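Local coordinates for protein histone-lysine N-methyltransferase family member SUVH9 (PDB 4NJ5) that is a SET-domain family member without methyltransferase activity that acts in gene silencing and may bind methylated DNA and recruit RNA polymerase V to chromatin, at residues Leu30-Ala35 with Tyr324-Thr329; Leu369-Gly374 with Tyr460-Thr465. All coordinates share one frame; numbering follows the deposited sequence.

Interaction 1 (Leu30-Ala35 with Tyr324-Thr329)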
loop_
_atom_site.group_PDB
_atom_site.type_symbol
_atom_site.label_atom_id
_atom_site.label_comp_id
_atom_site.label_asym_id
_atom_site.label_seq_id
_atom_site.Cartn_x
_atom_site.Cartn_y
_atom_site.Cartn_z
ATOM N N LEU A 30 7.458 -12.290 11.042
ATOM C CA LEU A 30 7.517 -13.729 10.802
ATOM C C LEU A 30 8.465 -14.039 9.648
ATOM O O LEU A 30 9.232 -15.029 9.683
ATOM C CB LEU A 30 6.123 -14.263 10.483
ATOM C CG LEU A 30 5.144 -14.165 11.649
ATOM C CD1 LEU A 30 3.751 -14.612 11.238
ATOM C CD2 LEU A 30 5.653 -14.994 12.822
ATOM N N MET A 31 8.424 -13.178 8.633
ATOM C CA MET A 31 9.352 -13.288 7.511
ATOM C C MET A 31 10.809 -13.043 7.931
ATOM O O MET A 31 11.715 -13.742 7.479
ATOM C CB MET A 31 8.941 -12.354 6.364
ATOM C CG MET A 31 7.478 -12.483 5.966
ATOM S SD MET A 31 7.136 -12.337 4.206
ATOM C CE MET A 31 7.006 -14.074 3.808
ATOM N N MET A 32 11.053 -12.070 8.797
ATOM C CA MET A 32 12.424 -11.833 9.244
ATOM C C MET A 32 12.915 -13.015 10.077
ATOM O O MET A 32 14.074 -13.413 9.992
ATOM C CB MET A 32 12.531 -10.523 10.031
ATOM C CG MET A 32 12.542 -9.273 9.156
ATOM S SD MET A 32 13.985 -9.230 8.069
ATOM C CE MET A 32 15.296 -8.974 9.265
ATOM N N GLU A 33 12.013 -13.594 10.863
ATOM C CA GLU A 33 12.381 -14.702 11.734
ATOM C C GLU A 33 12.751 -15.935 10.927
ATOM O O GLU A 33 13.760 -16.589 11.205
ATOM C CB GLU A 33 11.265 -15.016 12.739
ATOM C CG GLU A 33 11.124 -13.991 13.866
ATOM C CD GLU A 33 12.409 -13.782 14.660
ATOM O OE1 GLU A 33 12.587 -14.448 15.703
ATOM O OE2 GLU A 33 13.236 -12.940 14.247
ATOM N N GLU A 34 11.948 -16.241 9.914
ATOM C CA GLU A 34 12.236 -17.402 9.073
ATOM C C GLU A 34 13.471 -17.188 8.182
ATOM O O GLU A 34 14.210 -18.132 7.911
ATOM C CB GLU A 34 11.009 -17.781 8.237
ATOM C CG GLU A 34 11.092 -19.139 7.558
ATOM C CD GLU A 34 10.254 -20.203 8.255
ATOM O OE1 GLU A 34 10.297 -20.291 9.502
ATOM O OE2 GLU A 34 9.553 -20.959 7.548
ATOM N N ALA A 35 13.703 -15.945 7.753
ATOM C CA ALA A 35 14.747 -15.652 6.762
ATOM C C ALA A 35 16.089 -15.528 7.438
ATOM O O ALA A 35 17.136 -15.545 6.792
ATOM C CB ALA A 35 14.440 -14.380 5.995
ATOM N N TYR A 324 15.737 -2.285 6.574
ATOM C CA TYR A 324 14.808 -2.937 5.654
ATOM C C TYR A 324 14.815 -4.454 5.763
ATOM O O TYR A 324 15.816 -5.052 6.160
ATOM C CB TYR A 324 15.126 -2.547 4.210
ATOM C CG TYR A 324 15.516 -1.102 4.031
ATOM C CD1 TYR A 324 14.558 -0.126 3.792
ATOM C CD2 TYR A 324 16.845 -0.712 4.092
ATOM C CE1 TYR A 324 14.916 1.198 3.620
ATOM C CE2 TYR A 324 17.213 0.607 3.922
ATOM C CZ TYR A 324 16.246 1.559 3.685
ATOM O OH TYR A 324 16.614 2.877 3.518
ATOM N N ASP A 325 13.691 -5.071 5.398
ATOM C CA ASP A 325 13.624 -6.524 5.290
ATOM C C ASP A 325 14.219 -6.968 3.953
ATOM O O ASP A 325 14.785 -6.148 3.225
ATOM C CB ASP A 325 12.189 -7.055 5.493
ATOM C CG ASP A 325 11.204 -6.591 4.412
ATOM O OD1 ASP A 325 11.616 -6.002 3.389
ATOM O OD2 ASP A 325 9.991 -6.846 4.586
ATOM N N TYR A 326 14.087 -8.247 3.622
ATOM C CA TYR A 326 14.665 -8.756 2.379
ATOM C C TYR A 326 13.825 -8.451 1.139
ATOM O O TYR A 326 14.179 -8.851 0.032
ATOM C CB TYR A 326 14.958 -10.256 2.486
ATOM C CG TYR A 326 16.123 -10.556 3.396
ATOM C CD1 TYR A 326 17.424 -10.607 2.901
ATOM C CD2 TYR A 326 15.928 -10.768 4.755
ATOM C CE1 TYR A 326 18.498 -10.871 3.734
ATOM C CE2 TYR A 326 16.994 -11.031 5.595
ATOM C CZ TYR A 326 18.275 -11.083 5.081
ATOM O OH TYR A 326 19.334 -11.348 5.919
ATOM N N ASN A 327 12.719 -7.738 1.325
ATOM C CA ASN A 327 11.863 -7.360 0.207
ATOM C C ASN A 327 11.996 -5.866 -0.089
ATOM O O ASN A 327 11.294 -5.321 -0.944
ATOM C CB ASN A 327 10.407 -7.725 0.503
ATOM C CG ASN A 327 9.561 -7.834 -0.752
ATOM O OD1 ASN A 327 10.061 -8.175 -1.825
ATOM N ND2 ASN A 327 8.269 -7.546 -0.622
ATOM N N GLY A 328 12.904 -5.211 0.628
ATOM C CA GLY A 328 13.162 -3.793 0.443
ATOM C C GLY A 328 12.214 -2.903 1.226
ATOM O O GLY A 328 12.147 -1.696 0.994
ATOM N N THR A 329 11.488 -3.504 2.163
ATOM C CA THR A 329 10.436 -2.806 2.899
ATOM C C THR A 329 10.936 -2.267 4.236
ATOM O O THR A 329 11.609 -2.975 4.987
ATOM C CB THR A 329 9.229 -3.742 3.149
ATOM O OG1 THR A 329 8.833 -4.352 1.914
ATOM C CG2 THR A 329 8.053 -2.972 3.724
#

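Interaction 2 (Leu369-Gly374 with Tyr460-Thr465)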
loop_
_atom_site.group_PDB
_atom_site.type_symbol
_atom_site.label_atom_id
_atom_site.label_comp_id
_atom_site.label_asym_id
_atom_site.label_seq_id
_atom_site.Cartn_x
_atom_site.Cartn_y
_atom_site.Cartn_z
ATOM N N LEU A 369 -7.815 21.220 -8.249
ATOM C CA LEU A 369 -8.321 22.534 -7.870
ATOM C C LEU A 369 -7.977 22.875 -6.425
ATOM O O LEU A 369 -7.438 23.943 -6.133
ATOM C CB LEU A 369 -9.830 22.593 -8.080
ATOM C CG LEU A 369 -10.322 22.540 -9.524
ATOM C CD1 LEU A 369 -11.731 21.972 -9.566
ATOM C CD2 LEU A 369 -10.284 23.925 -10.162
ATOM N N GLU A 370 -8.287 21.948 -5.526
ATOM C CA GLU A 370 -8.064 22.121 -4.090
ATOM C C GLU A 370 -6.576 22.111 -3.732
ATOM O O GLU A 370 -6.143 22.811 -2.818
ATOM C CB GLU A 370 -8.846 21.067 -3.300
ATOM C CG GLU A 370 -8.480 19.611 -3.617
ATOM C CD GLU A 370 -8.863 19.186 -5.034
ATOM O OE1 GLU A 370 -9.881 19.697 -5.555
ATOM O OE2 GLU A 370 -8.136 18.362 -5.636
ATOM N N THR A 371 -5.802 21.312 -4.457
ATOM C CA THR A 371 -4.349 21.458 -4.460
ATOM C C THR A 371 -4.002 21.951 -5.845
ATOM O O THR A 371 -4.729 21.660 -6.787
ATOM C CB THR A 371 -3.606 20.127 -4.191
ATOM O OG1 THR A 371 -3.485 19.382 -5.407
ATOM C CG2 THR A 371 -4.336 19.304 -3.157
ATOM N N GLY A 372 -2.900 22.679 -5.981
ATOM C CA GLY A 372 -2.496 23.164 -7.285
ATOM C C GLY A 372 -2.151 22.023 -8.226
ATOM O O GLY A 372 -2.719 21.892 -9.311
ATOM N N TRP A 373 -1.204 21.197 -7.799
ATOM C CA TRP A 373 -0.878 19.960 -8.492
ATOM C C TRP A 373 -0.746 18.861 -7.447
ATOM O O TRP A 373 -0.414 19.132 -6.292
ATOM C CB TRP A 373 0.417 20.101 -9.301
ATOM C CG TRP A 373 0.302 21.038 -10.473
ATOM C CD1 TRP A 373 0.495 22.389 -10.464
ATOM C CD2 TRP A 373 -0.033 20.689 -11.822
ATOM N NE1 TRP A 373 0.299 22.904 -11.724
ATOM C CE2 TRP A 373 -0.026 21.882 -12.575
ATOM C CE3 TRP A 373 -0.334 19.487 -12.467
ATOM C CZ2 TRP A 373 -0.313 21.904 -13.940
ATOM C CZ3 TRP A 373 -0.622 19.513 -13.821
ATOM C CH2 TRP A 373 -0.608 20.712 -14.542
ATOM N N GLY A 374 -1.024 17.627 -7.847
ATOM C CA GLY A 374 -0.954 16.498 -6.939
ATOM C C GLY A 374 -0.216 15.341 -7.574
ATOM O O GLY A 374 0.059 15.352 -8.768
ATOM N N TYR A 460 5.796 17.793 -5.973
ATOM C CA TYR A 460 4.421 18.140 -6.301
ATOM C C TYR A 460 3.442 17.453 -5.337
ATOM O O TYR A 460 2.226 17.623 -5.443
ATOM C CB TYR A 460 4.106 17.789 -7.759
ATOM C CG TYR A 460 5.044 18.431 -8.762
ATOM C CD1 TYR A 460 4.792 19.701 -9.264
ATOM C CD2 TYR A 460 6.181 17.765 -9.207
ATOM C CE1 TYR A 460 5.650 20.294 -10.181
ATOM C CE2 TYR A 460 7.044 18.349 -10.125
ATOM C CZ TYR A 460 6.771 19.611 -10.607
ATOM O OH TYR A 460 7.623 20.195 -11.519
ATOM N N ILE A 461 3.981 16.686 -4.392
ATOM C CA ILE A 461 3.152 16.018 -3.393
ATOM C C ILE A 461 2.475 17.039 -2.478
ATOM O O ILE A 461 3.132 17.909 -1.904
ATOM C CB ILE A 461 3.963 15.014 -2.550
ATOM C CG1 ILE A 461 4.510 13.896 -3.442
ATOM C CG2 ILE A 461 3.099 14.427 -1.434
ATOM C CD1 ILE A 461 5.291 12.832 -2.687
ATOM N N SER A 462 1.156 16.932 -2.355
ATOM C CA SER A 462 0.381 17.912 -1.602
ATOM C C SER A 462 0.517 17.721 -0.097
ATOM O O SER A 462 1.009 16.691 0.365
ATOM C CB SER A 462 -1.091 17.862 -2.013
ATOM O OG SER A 462 -1.647 16.587 -1.749
ATOM N N HIS A 463 0.074 18.722 0.658
ATOM C CA HIS A 463 0.149 18.686 2.114
ATOM C C HIS A 463 -1.125 18.144 2.761
ATOM O O HIS A 463 -2.231 18.396 2.279
ATOM C CB HIS A 463 0.427 20.079 2.676
ATOM C CG HIS A 463 0.146 20.190 4.141
ATOM N ND1 HIS A 463 0.904 19.542 5.092
ATOM C CD2 HIS A 463 -0.835 20.835 4.816
ATOM C CE1 HIS A 463 0.417 19.803 6.292
ATOM N NE2 HIS A 463 -0.638 20.584 6.151
ATOM N N SER A 464 -0.961 17.413 3.862
ATOM C CA SER A 464 -2.097 16.876 4.606
ATOM C C SER A 464 -1.740 16.532 6.048
ATOM O O SER A 464 -0.655 16.023 6.327
ATOM C CB SER A 464 -2.649 15.628 3.917
ATOM O OG SER A 464 -3.722 15.076 4.657
ATOM N N THR A 465 -2.669 16.798 6.962
ATOM C CA THR A 465 -2.489 16.409 8.355
ATOM C C THR A 465 -2.694 14.903 8.527
ATOM O O THR A 465 -2.289 14.323 9.534
ATOM C CB THR A 465 -3.416 17.202 9.305
ATOM O OG1 THR A 465 -4.779 17.053 8.892
ATOM C CG2 THR A 465 -3.054 18.675 9.283
#

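Interaction 1 (Leu30-Ala35 with Tyr324-Thr329)
A single methionine sulfur carries much of this contact: Met-32 SD sits 3.8 Å from Asp-325 CB and also approaches the Tyr-326 ring, a Met-aromatic contact between the C-terminal end of helix 8-35 and a type I beta turn, Asp-325 to Gly-328, in the pre-SET region. The sulfur is 5.2 Å from the centroid of the Tyr-326 ring and 69° off its normal, an oblique approach. Met-32 gets there by folding its chain at both chi2 (-63°) and chi3 (-69°), which swings the thioether across to the turn. One helical turn further on, Ala-35 CB meets the same ring atom as the sulfur does, at 4.1 Å from Tyr-326 CD2. Arg-351 touches both Met-32 and Tyr-326, and the Tyr-326 side chain is about 7 Å from that of the zinc ligand Cys-350, which places the turn near the zinc cluster. No hydrogen bond crosses between the segments. The turn is braced from within: Asp-325 OD1 accepts from Asn-327 N at 2.9 Å, an Asx turn, and from Thr-329 N at 2.8 Å, which reaches it from the opposite face of the carboxylate plane.

Interaction 2 (Leu369-Gly374 with Tyr460-Thr465)
Thr-371 meets Ser-462 through carbon, its CG2 lying 3.7 Å from Ser-462 CB, where a loop of the SET domain leads into strand 373-377 and passes the short strand 462-463. With CG2 anti to the carbonyl carbon, the methyl is presented to the serine, while OG1 sits between the backbone N and the carbonyl carbon (chi1 83°). Thr-371 is poorly ordered, so the fine detail of this touch is less certain. The polar end of Ser-462 is engaged elsewhere, its OG hydrogen-bonded to Glu-499. After Gly-372 the chain enters the strand at Trp-373, whose CB lies 4.4 Å from CD1 of the Tyr-460 ring, approaching it obliquely. The indole turns off to the far side, where NE1 hydrogen-bonds to Asp-273 OD2; Pro-276 touches both aromatic side chains. Strand 462-463 pairs with 501-502, and no hydrogen bond bridges the two segments; two carbonyl oxygens, both acceptors, come close instead, Trp-373 O standing 3.2 Å from Tyr-460 O. Gly-374 follows, on the edge strand of a four-stranded mixed sheet and bonded through its backbone to Phe-366 of strand 363-367. Its CA packs 3.7 Å from Tyr-460 O.

Interactions 1 and 2 lie on opposite sides of the chain's centre, their own centres about 33 Å apart and their nearest atoms about 16 Å apart, and they share no helix or strand. Both are partly buried and neither uses a hydrogen bond between its segments. Interaction 1 ties the N-terminal helix to a pre-SET loop near the zinc cluster, joining distant parts of the sequence through sulfur, methyl and ring. Interaction 2 stays within the SET domain, away from the annotated sites, and brings main chain as well as side chains together beside a sheet edge. It has two buried participants, interaction 1 one, along with an exposed tyrosine.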